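PDB 3WNV: glyoxylate reductase from Paecilomyces sp. J18, which probably catalyses the NAD(P)H-dependent reduction of glyoxylate to glycolate, as a member of the D-isomer-specific 2-hydroxyacid dehydrogenase family. Local coordinates for residues V13-E18 and E302-V307; G34-F39 and P66-L71; V265-Y270 and A286-H291. All coordinates share one frame; numbering follows the deposited sequence.

Contact 1: residues V13-E18 and E302-V307; sequences VHARAE and EMELLV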
loop_
_atom_site.group_PDB
_atom_site.type_symbol
_atom_site.label_atom_id
_atom_site.label_comp_id
_atom_site.label_asym_id
_atom_site.label_seq_id
_atom_site.Cartn_x
_atom_site.Cartn_y
_atom_site.Cartn_z
ATOM N N VAL A 13 13.505 12.583 -0.036
ATOM C CA VAL A 13 12.949 13.795 0.551
ATOM C C VAL A 13 13.550 14.066 1.908
ATOM O O VAL A 13 13.923 15.209 2.217
ATOM C CB VAL A 13 11.427 13.680 0.716
ATOM C CG1 VAL A 13 10.858 14.987 1.293
ATOM C CG2 VAL A 13 10.748 13.300 -0.603
ATOM N N HIS A 14 13.663 13.028 2.728
ATOM C CA HIS A 14 13.988 13.245 4.138
ATOM C C HIS A 14 15.374 12.781 4.531
ATOM O O HIS A 14 15.868 13.176 5.585
ATOM C CB HIS A 14 12.989 12.537 5.048
ATOM C CG HIS A 14 11.568 12.880 4.757
ATOM N ND1 HIS A 14 11.009 14.081 5.137
ATOM C CD2 HIS A 14 10.599 12.192 4.108
ATOM C CE1 HIS A 14 9.742 14.107 4.740
ATOM N NE2 HIS A 14 9.478 12.982 4.099
ATOM N N ALA A 15 15.984 11.930 3.711
ATOM C CA ALA A 15 17.193 11.234 4.132
ATOM C C ALA A 15 18.342 11.471 3.166
ATOM O O ALA A 15 19.177 10.583 2.955
ATOM C CB ALA A 15 16.917 9.776 4.283
ATOM N N ARG A 16 18.394 12.685 2.602
ATOM C CA ARG A 16 19.429 13.032 1.653
ATOM C C ARG A 16 20.820 12.834 2.271
ATOM O O ARG A 16 21.733 12.392 1.592
ATOM C CB ARG A 16 19.274 14.478 1.156
ATOM C CG ARG A 16 18.196 14.683 0.096
ATOM C CD ARG A 16 18.506 13.977 -1.261
ATOM N NE ARG A 16 19.847 14.214 -1.820
ATOM C CZ ARG A 16 20.203 13.924 -3.078
ATOM N NH1 ARG A 16 19.331 13.424 -3.939
ATOM N NH2 ARG A 16 21.429 14.151 -3.488
ATOM N N ALA A 17 20.986 13.173 3.553
ATOM C CA ALA A 17 22.287 13.015 4.219
ATOM C C ALA A 17 22.780 11.579 4.209
ATOM O O ALA A 17 23.965 11.327 3.984
ATOM C CB ALA A 17 22.213 13.508 5.631
ATOM N N GLU A 18 21.857 10.654 4.438
ATOM C CA GLU A 18 22.167 9.224 4.496
ATOM C C GLU A 18 22.511 8.703 3.107
ATOM O O GLU A 18 23.357 7.818 2.972
ATOM C CB GLU A 18 20.997 8.444 5.114
ATOM C CG GLU A 18 20.876 8.608 6.663
ATOM C CD GLU A 18 20.252 9.926 7.134
ATOM O OE1 GLU A 18 19.749 10.720 6.302
ATOM O OE2 GLU A 18 20.243 10.168 8.369
ATOM N N GLU A 302 11.195 7.238 8.066
ATOM C CA GLU A 302 11.554 5.871 8.500
ATOM C C GLU A 302 11.626 4.941 7.290
ATOM O O GLU A 302 12.494 4.062 7.221
ATOM C CB GLU A 302 10.544 5.314 9.482
ATOM C CG GLU A 302 10.846 3.880 9.934
ATOM C CD GLU A 302 12.096 3.754 10.819
ATOM O OE1 GLU A 302 12.673 4.780 11.274
ATOM O OE2 GLU A 302 12.520 2.597 11.047
ATOM N N MET A 303 10.734 5.148 6.326
ATOM C CA MET A 303 10.731 4.301 5.116
ATOM C C MET A 303 12.018 4.544 4.294
ATOM O O MET A 303 12.700 3.596 3.932
ATOM C CB MET A 303 9.474 4.544 4.292
ATOM C CG MET A 303 8.118 3.978 4.910
ATOM S SD MET A 303 6.786 4.762 4.036
ATOM C CE MET A 303 6.733 3.713 2.583
ATOM N N GLU A 304 12.327 5.802 3.987
ATOM C CA GLU A 304 13.626 6.114 3.351
ATOM C C GLU A 304 14.851 5.516 4.050
ATOM O O GLU A 304 15.746 4.994 3.362
ATOM C CB GLU A 304 13.779 7.613 3.139
ATOM C CG GLU A 304 12.817 8.127 2.105
ATOM C CD GLU A 304 12.965 9.594 1.788
ATOM O OE1 GLU A 304 13.588 10.357 2.565
ATOM O OE2 GLU A 304 12.399 10.016 0.761
ATOM N N LEU A 305 14.933 5.644 5.373
ATOM C CA LEU A 305 16.085 5.142 6.120
ATOM C C LEU A 305 16.213 3.625 5.993
ATOM O O LEU A 305 17.333 3.097 5.900
ATOM C CB LEU A 305 16.034 5.576 7.590
ATOM C CG LEU A 305 16.232 7.067 7.837
ATOM C CD1 LEU A 305 16.056 7.382 9.318
ATOM C CD2 LEU A 305 17.592 7.522 7.364
ATOM N N LEU A 306 15.069 2.930 6.002
ATOM C CA LEU A 306 15.055 1.478 5.819
ATOM C C LEU A 306 15.585 1.072 4.448
ATOM O O LEU A 306 16.366 0.138 4.334
ATOM C CB LEU A 306 13.638 0.900 6.048
ATOM C CG LEU A 306 13.496 -0.631 5.954
ATOM C CD1 LEU A 306 14.473 -1.374 6.880
ATOM C CD2 LEU A 306 12.062 -0.959 6.283
ATOM N N VAL A 307 15.194 1.790 3.398
ATOM C CA VAL A 307 15.733 1.507 2.075
ATOM C C VAL A 307 17.239 1.747 2.032
ATOM O O VAL A 307 17.997 0.952 1.455
ATOM C CB VAL A 307 15.037 2.376 0.995
ATOM C CG1 VAL A 307 15.488 1.947 -0.411
ATOM C CG2 VAL A 307 13.521 2.227 1.110
#
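E304 reaches from helix 297-317 to the backbone of V13 and H14, and its side chain can be followed atom by atom. CB packs against the methyl group of A15, CB to CB 4.0 Å. CG lies anti to the carbonyl carbon (chi1 -68°), and the chain runs extended beyond it, which carries the carboxylate to the loop ahead of helix 16-21. CD stands 3.5 Å from V13 N, and the two oxygens divide the loop amides between them. OE2 accepts from V13 N at 2.9 Å in an almost straight bond (177°), met on the syn side. OE1 receives H14 N through its syn lone pair at 2.7 Å. A15, the N-cap of helix 16-21, follows directly, so the carboxylate sits close to a helix start whose dipole would probably favour its anionic form. The two segments belong to the five-stranded parallel α/β domain, consistent with the substrate-binding domain of this family, in which the C-terminal helix 297-317 returns to the N-terminal part of the chain. The H14 side chain crosses that of E304 at about a right angle, one ring face lying against V13 CG1, while its NE2 bonds to Q300 one helical turn earlier. One residue on, L305 CD2 touches A15 CB at 3.9 Å and the bent chain of E18 at CG, 3.5 Å away.

Contact 2: residues G34-F39 and P66-L71; sequences GGREKF and PFDREL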
loop_
_atom_site.group_PDB
_atom_site.type_symbol
_atom_site.label_atom_id
_atom_site.label_comp_id
_atom_site.label_asym_id
_atom_site.label_seq_id
_atom_site.Cartn_x
_atom_site.Cartn_y
_atom_site.Cartn_z
ATOM N N GLY A 34 12.669 12.022 -16.212
ATOM C CA GLY A 34 12.982 12.009 -17.626
ATOM C C GLY A 34 12.078 11.149 -18.496
ATOM O O GLY A 34 12.065 11.306 -19.712
ATOM N N GLY A 35 11.350 10.221 -17.886
ATOM C CA GLY A 35 10.503 9.314 -18.645
ATOM C C GLY A 35 11.165 7.981 -19.000
ATOM O O GLY A 35 12.398 7.917 -19.148
ATOM N N ARG A 36 10.332 6.943 -19.156
ATOM C CA ARG A 36 10.756 5.572 -19.459
ATOM C C ARG A 36 11.665 5.490 -20.657
ATOM O O ARG A 36 12.678 4.788 -20.609
ATOM C CB ARG A 36 9.532 4.664 -19.676
ATOM C CG ARG A 36 9.832 3.221 -20.075
ATOM C CD ARG A 36 8.536 2.412 -20.008
ATOM N NE ARG A 36 8.697 0.949 -20.061
ATOM C CZ ARG A 36 8.777 0.151 -18.992
ATOM N NH1 ARG A 36 8.751 0.654 -17.745
ATOM N NH2 ARG A 36 8.885 -1.163 -19.169
ATOM N N GLU A 37 11.316 6.209 -21.729
ATOM C CA GLU A 37 12.066 6.151 -22.984
ATOM C C GLU A 37 13.518 6.556 -22.748
ATOM O O GLU A 37 14.460 5.888 -23.203
ATOM C CB GLU A 37 11.404 7.064 -24.032
ATOM C CG GLU A 37 12.133 7.166 -25.371
ATOM C CD GLU A 37 11.952 8.533 -26.039
ATOM O OE1 GLU A 37 12.821 9.419 -25.839
ATOM O OE2 GLU A 37 10.944 8.718 -26.761
ATOM N N LYS A 38 13.686 7.656 -22.019
ATOM C CA LYS A 38 15.004 8.182 -21.701
ATOM C C LYS A 38 15.739 7.295 -20.686
ATOM O O LYS A 38 16.958 7.135 -20.780
ATOM C CB LYS A 38 14.864 9.595 -21.149
ATOM C CG LYS A 38 16.165 10.241 -20.716
ATOM C CD LYS A 38 17.004 10.644 -21.893
ATOM C CE LYS A 38 18.087 11.615 -21.449
ATOM N NZ LYS A 38 18.560 11.286 -20.063
ATOM N N PHE A 39 15.015 6.734 -19.719
ATOM C CA PHE A 39 15.644 5.789 -18.798
ATOM C C PHE A 39 16.187 4.597 -19.587
ATOM O O PHE A 39 17.350 4.219 -19.429
ATOM C CB PHE A 39 14.711 5.363 -17.664
ATOM C CG PHE A 39 15.353 4.405 -16.702
ATOM C CD1 PHE A 39 16.233 4.872 -15.732
ATOM C CD2 PHE A 39 15.123 3.035 -16.796
ATOM C CE1 PHE A 39 16.861 3.987 -14.875
ATOM C CE2 PHE A 39 15.762 2.147 -15.938
ATOM C CZ PHE A 39 16.623 2.633 -14.975
ATOM N N PRO A 66 6.758 1.017 -14.663
ATOM C CA PRO A 66 7.070 -0.059 -13.722
ATOM C C PRO A 66 8.388 -0.752 -14.068
ATOM O O PRO A 66 8.830 -0.804 -15.229
ATOM C CB PRO A 66 5.903 -1.048 -13.904
ATOM C CG PRO A 66 5.303 -0.681 -15.227
ATOM C CD PRO A 66 5.496 0.782 -15.380
ATOM N N PHE A 67 8.966 -1.348 -13.035
ATOM C CA PHE A 67 10.093 -2.222 -13.199
ATOM C C PHE A 67 9.532 -3.602 -13.530
ATOM O O PHE A 67 9.726 -4.598 -12.800
ATOM C CB PHE A 67 10.952 -2.213 -11.933
ATOM C CG PHE A 67 12.024 -1.145 -11.941
ATOM C CD1 PHE A 67 11.710 0.169 -12.275
ATOM C CD2 PHE A 67 13.323 -1.455 -11.602
ATOM C CE1 PHE A 67 12.694 1.156 -12.296
ATOM C CE2 PHE A 67 14.326 -0.468 -11.607
ATOM C CZ PHE A 67 13.996 0.841 -11.966
ATOM N N ASP A 68 8.856 -3.649 -14.668
ATOM C CA ASP A 68 8.325 -4.913 -15.215
ATOM C C ASP A 68 9.374 -5.728 -15.968
ATOM O O ASP A 68 10.557 -5.369 -16.012
ATOM C CB ASP A 68 7.116 -4.645 -16.111
ATOM C CG ASP A 68 7.404 -3.642 -17.220
ATOM O OD1 ASP A 68 8.584 -3.377 -17.552
ATOM O OD2 ASP A 68 6.427 -3.116 -17.786
ATOM N N ARG A 69 8.952 -6.840 -16.556
ATOM C CA ARG A 69 9.911 -7.718 -17.227
ATOM C C ARG A 69 10.710 -6.969 -18.291
ATOM O O ARG A 69 11.911 -7.155 -18.409
ATOM C CB ARG A 69 9.190 -8.960 -17.774
ATOM C CG ARG A 69 10.034 -9.878 -18.649
ATOM C CD ARG A 69 9.291 -11.223 -18.888
ATOM N NE ARG A 69 9.218 -11.976 -17.639
ATOM C CZ ARG A 69 10.176 -12.804 -17.224
ATOM N NH1 ARG A 69 11.263 -12.971 -17.959
ATOM N NH2 ARG A 69 10.057 -13.447 -16.059
ATOM N N GLU A 70 10.057 -6.087 -19.042
ATOM C CA GLU A 70 10.735 -5.365 -20.117
ATOM C C GLU A 70 11.847 -4.455 -19.612
ATOM O O GLU A 70 12.921 -4.366 -20.212
ATOM C CB GLU A 70 9.733 -4.481 -20.851
ATOM C CG GLU A 70 10.370 -3.489 -21.817
ATOM C CD GLU A 70 9.376 -2.433 -22.310
ATOM O OE1 GLU A 70 8.194 -2.502 -21.935
ATOM O OE2 GLU A 70 9.781 -1.523 -23.065
ATOM N N LEU A 71 11.556 -3.716 -18.548
ATOM C CA LEU A 71 12.547 -2.789 -18.019
ATOM C C LEU A 71 13.666 -3.590 -17.367
ATOM O O LEU A 71 14.849 -3.288 -17.590
ATOM C CB LEU A 71 11.903 -1.785 -17.052
ATOM C CG LEU A 71 12.896 -0.738 -16.519
ATOM C CD1 LEU A 71 12.178 0.604 -16.315
ATOM C CD2 LEU A 71 13.498 -1.209 -15.177
HETATM O O HOH W 1 8.743 0.780 -22.869
#
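A salt-bridge network built by R36 with D68 and E70 joins the first turn of helix 36-45 to the start of helix 69-74. R36 has CG anti to the backbone N (chi1 177°) and stays extended as far as NE, which carries NE toward 66-71. The acceptors there lie near the guanidinium plane, at its edge. NH1 donates to P66 O at 2.9 Å, with the oxygen almost exactly in the guanidinium plane and the bond close to straight (168°); it also donates to T64 O. NH2 serves both acids. It meets the syn lone pair of D68 OD1 at 2.8 Å, the guanidinium and carboxylate planes 86° apart, and it reaches E70 OE1 at 3.1 Å from above that carboxylate. A water takes the N-H of NE at 2.8 Å and donates onward to E70 OE2, so all three guanidinium nitrogens are engaged around the rim of the group. D68 is also the N-cap of helix 69-74: its OD1 accepts from L71 N at 3.2 Å, and one oxygen thus holds both the helix start and the arginine. An alanine in place of R36 would probably leave D68 and E70 without this counter-charge and P66 O without its arginine donor. F39 carries helix 36-45 onto the parallel sheet, touching L7 and I9 of strand 5-9, and the apolar side of the contact lies here. F39 CD2 is 3.8 Å from L71 CD1, the two side chains crossing at about a right angle, while F31 meets the F39 ring edge-to-face. L71 CD2 rests 3.4 Å above the plane of the F67 ring, over its centre.

Contact 3: residues V265-Y270 and A286-H291; sequences VGLDVY and AMLLPH
L267 and L288 lie side by side and point the same way, L288 CD2 3.9 Å from L267 CB, on the last two strands at one edge of the parallel Rossmann-type nucleotide-binding sheet. These strands, 262-267 and 287-288, are the two strands of a beta-alpha-beta unit whose helix is 278-281, and three backbone bonds set their register: M287 N to V265 O, L267 N to M287 O and L289 N to L267 O. Beyond the strand ends the side chains take over. The Y270 ring turns its edge to the second segment, with L288 CD2 near the ring plane; its hydroxyl donates to L289 O at 2.8 Å, from a position 41° out of the carbonyl plane. The D268 carboxylate stands nearly perpendicular to the H291 ring (81°), its oxygens taken by the backbone N-H groups of I292 and G293, which ties D268 to the backbone just after H291. H291, bonded through ND1 to E273, is consistent with the His-Glu pair of the family's active site; a sulfate, probably from the crystallisation liquor, lies about 4 Å from the H291 side chain. V269 comes over one face of that ring in a CH-pi contact, CG1 3.5 Å from the centroid and only 7° off the normal.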
loop_
_atom_site.group_PDB
_atom_site.type_symbol
_atom_site.label_atom_id
_atom_site.label_comp_id
_atom_site.label_asym_id
_atom_site.label_seq_id
_atom_site.Cartn_x
_atom_site.Cartn_y
_atom_site.Cartn_z
ATOM N N VAL A 265 -18.300 3.640 2.626
ATOM C CA VAL A 265 -16.939 3.150 2.476
ATOM C C VAL A 265 -15.974 4.178 3.034
ATOM O O VAL A 265 -16.266 5.365 3.074
ATOM C CB VAL A 265 -16.521 2.837 1.038
ATOM C CG1 VAL A 265 -17.359 1.669 0.445
ATOM C CG2 VAL A 265 -16.651 4.112 0.147
ATOM N N GLY A 266 -14.823 3.680 3.459
ATOM C CA GLY A 266 -13.735 4.513 3.957
ATOM C C GLY A 266 -12.512 4.132 3.136
ATOM O O GLY A 266 -11.853 3.131 3.437
ATOM N N LEU A 267 -12.194 4.928 2.120
ATOM C CA LEU A 267 -11.139 4.547 1.164
ATOM C C LEU A 267 -9.969 5.503 1.155
ATOM O O LEU A 267 -10.171 6.704 1.230
ATOM C CB LEU A 267 -11.719 4.508 -0.260
ATOM C CG LEU A 267 -12.953 3.593 -0.400
ATOM C CD1 LEU A 267 -13.440 3.661 -1.841
ATOM C CD2 LEU A 267 -12.654 2.131 -0.007
ATOM N N ASP A 268 -8.760 4.962 0.942
ATOM C CA ASP A 268 -7.562 5.762 0.776
ATOM C C ASP A 268 -6.997 5.404 -0.570
ATOM O O ASP A 268 -6.086 6.048 -1.054
ATOM C CB ASP A 268 -6.560 5.396 1.858
ATOM C CG ASP A 268 -5.424 6.420 1.993
ATOM O OD1 ASP A 268 -5.701 7.650 1.919
ATOM O OD2 ASP A 268 -4.272 5.971 2.184
ATOM N N VAL A 269 -7.575 4.404 -1.210
ATOM C CA VAL A 269 -7.015 3.907 -2.486
ATOM C C VAL A 269 -8.096 3.558 -3.495
ATOM O O VAL A 269 -9.233 3.276 -3.111
ATOM C CB VAL A 269 -6.096 2.665 -2.259
ATOM C CG1 VAL A 269 -4.881 3.062 -1.456
ATOM C CG2 VAL A 269 -6.876 1.516 -1.577
ATOM N N TYR A 270 -7.742 3.561 -4.783
ATOM C CA TYR A 270 -8.724 3.462 -5.865
ATOM C C TYR A 270 -8.184 2.671 -7.039
ATOM O O TYR A 270 -6.969 2.665 -7.307
ATOM C CB TYR A 270 -9.166 4.864 -6.358
ATOM C CG TYR A 270 -9.557 5.704 -5.173
ATOM C CD1 TYR A 270 -10.834 5.616 -4.632
ATOM C CD2 TYR A 270 -8.607 6.493 -4.542
ATOM C CE1 TYR A 270 -11.186 6.356 -3.507
ATOM C CE2 TYR A 270 -8.936 7.220 -3.418
ATOM C CZ TYR A 270 -10.216 7.131 -2.900
ATOM O OH TYR A 270 -10.515 7.868 -1.776
ATOM N N ALA A 286 -19.821 8.471 1.441
ATOM C CA ALA A 286 -18.487 7.859 1.444
ATOM C C ALA A 286 -17.464 8.733 2.180
ATOM O O ALA A 286 -17.617 9.948 2.263
ATOM C CB ALA A 286 -18.020 7.617 0.014
ATOM N N MET A 287 -16.426 8.109 2.728
ATOM C CA MET A 287 -15.332 8.866 3.346
ATOM C C MET A 287 -14.081 8.576 2.545
ATOM O O MET A 287 -13.649 7.420 2.497
ATOM C CB MET A 287 -15.149 8.430 4.794
ATOM C CG MET A 287 -14.053 9.234 5.488
ATOM S SD MET A 287 -14.573 10.944 5.861
ATOM C CE MET A 287 -13.043 11.741 6.364
ATOM N N LEU A 288 -13.532 9.602 1.889
ATOM C CA LEU A 288 -12.512 9.381 0.840
ATOM C C LEU A 288 -11.286 10.237 1.086
ATOM O O LEU A 288 -11.404 11.471 1.305
ATOM C CB LEU A 288 -13.076 9.768 -0.522
ATOM C CG LEU A 288 -14.339 9.029 -0.968
ATOM C CD1 LEU A 288 -14.767 9.439 -2.360
ATOM C CD2 LEU A 288 -14.127 7.490 -0.928
ATOM N N LEU A 289 -10.112 9.607 1.016
ATOM C CA LEU A 289 -8.818 10.310 1.054
ATOM C C LEU A 289 -7.989 9.960 -0.185
ATOM O O LEU A 289 -8.138 8.878 -0.770
ATOM C CB LEU A 289 -8.038 9.922 2.330
ATOM C CG LEU A 289 -8.678 10.428 3.644
ATOM C CD1 LEU A 289 -7.926 9.815 4.829
ATOM C CD2 LEU A 289 -8.609 11.959 3.719
ATOM N N PRO A 290 -7.095 10.878 -0.597
ATOM C CA PRO A 290 -6.277 10.617 -1.807
ATOM C C PRO A 290 -4.950 9.937 -1.509
ATOM O O PRO A 290 -3.853 10.508 -1.723
ATOM C CB PRO A 290 -6.050 12.010 -2.381
ATOM C CG PRO A 290 -6.018 12.928 -1.106
ATOM C CD PRO A 290 -7.061 12.294 -0.170
ATOM N N HIS A 291 -5.059 8.734 -0.967
ATOM C CA HIS A 291 -3.900 7.898 -0.658
ATOM C C HIS A 291 -2.859 8.610 0.176
ATOM O O HIS A 291 -1.693 8.720 -0.251
ATOM C CB HIS A 291 -3.276 7.343 -1.969
ATOM C CG HIS A 291 -2.569 6.051 -1.791
ATOM N ND1 HIS A 291 -2.213 5.239 -2.852
ATOM C CD2 HIS A 291 -2.176 5.378 -0.671
ATOM C CE1 HIS A 291 -1.609 4.156 -2.397
ATOM N NE2 HIS A 291 -1.582 4.215 -1.073
#

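Overall arrangement
From the N terminus, strand 5-9 leads to V13-E18, the opening half of contact 1, whose partner E302-V307 comes 284 residues later. Contact 2 closes first, 26 intervening residues including strand 51-57 separating G34-F39 from P66-L71, and it brings two helices of the five-stranded domain together. The chain then passes into the seven-stranded nucleotide-binding domain, where A286-H291 follows V265-Y270 after 15 intervening residues to close contact 3, at the edge of that sheet. Helix 297-317 follows and carries the chain back to complete contact 1. Contacts 2 and 3 are therefore in series, both nested inside contact 1, with none crossing. Their centres lie 24 to 29 Å apart, and no two contacts touch.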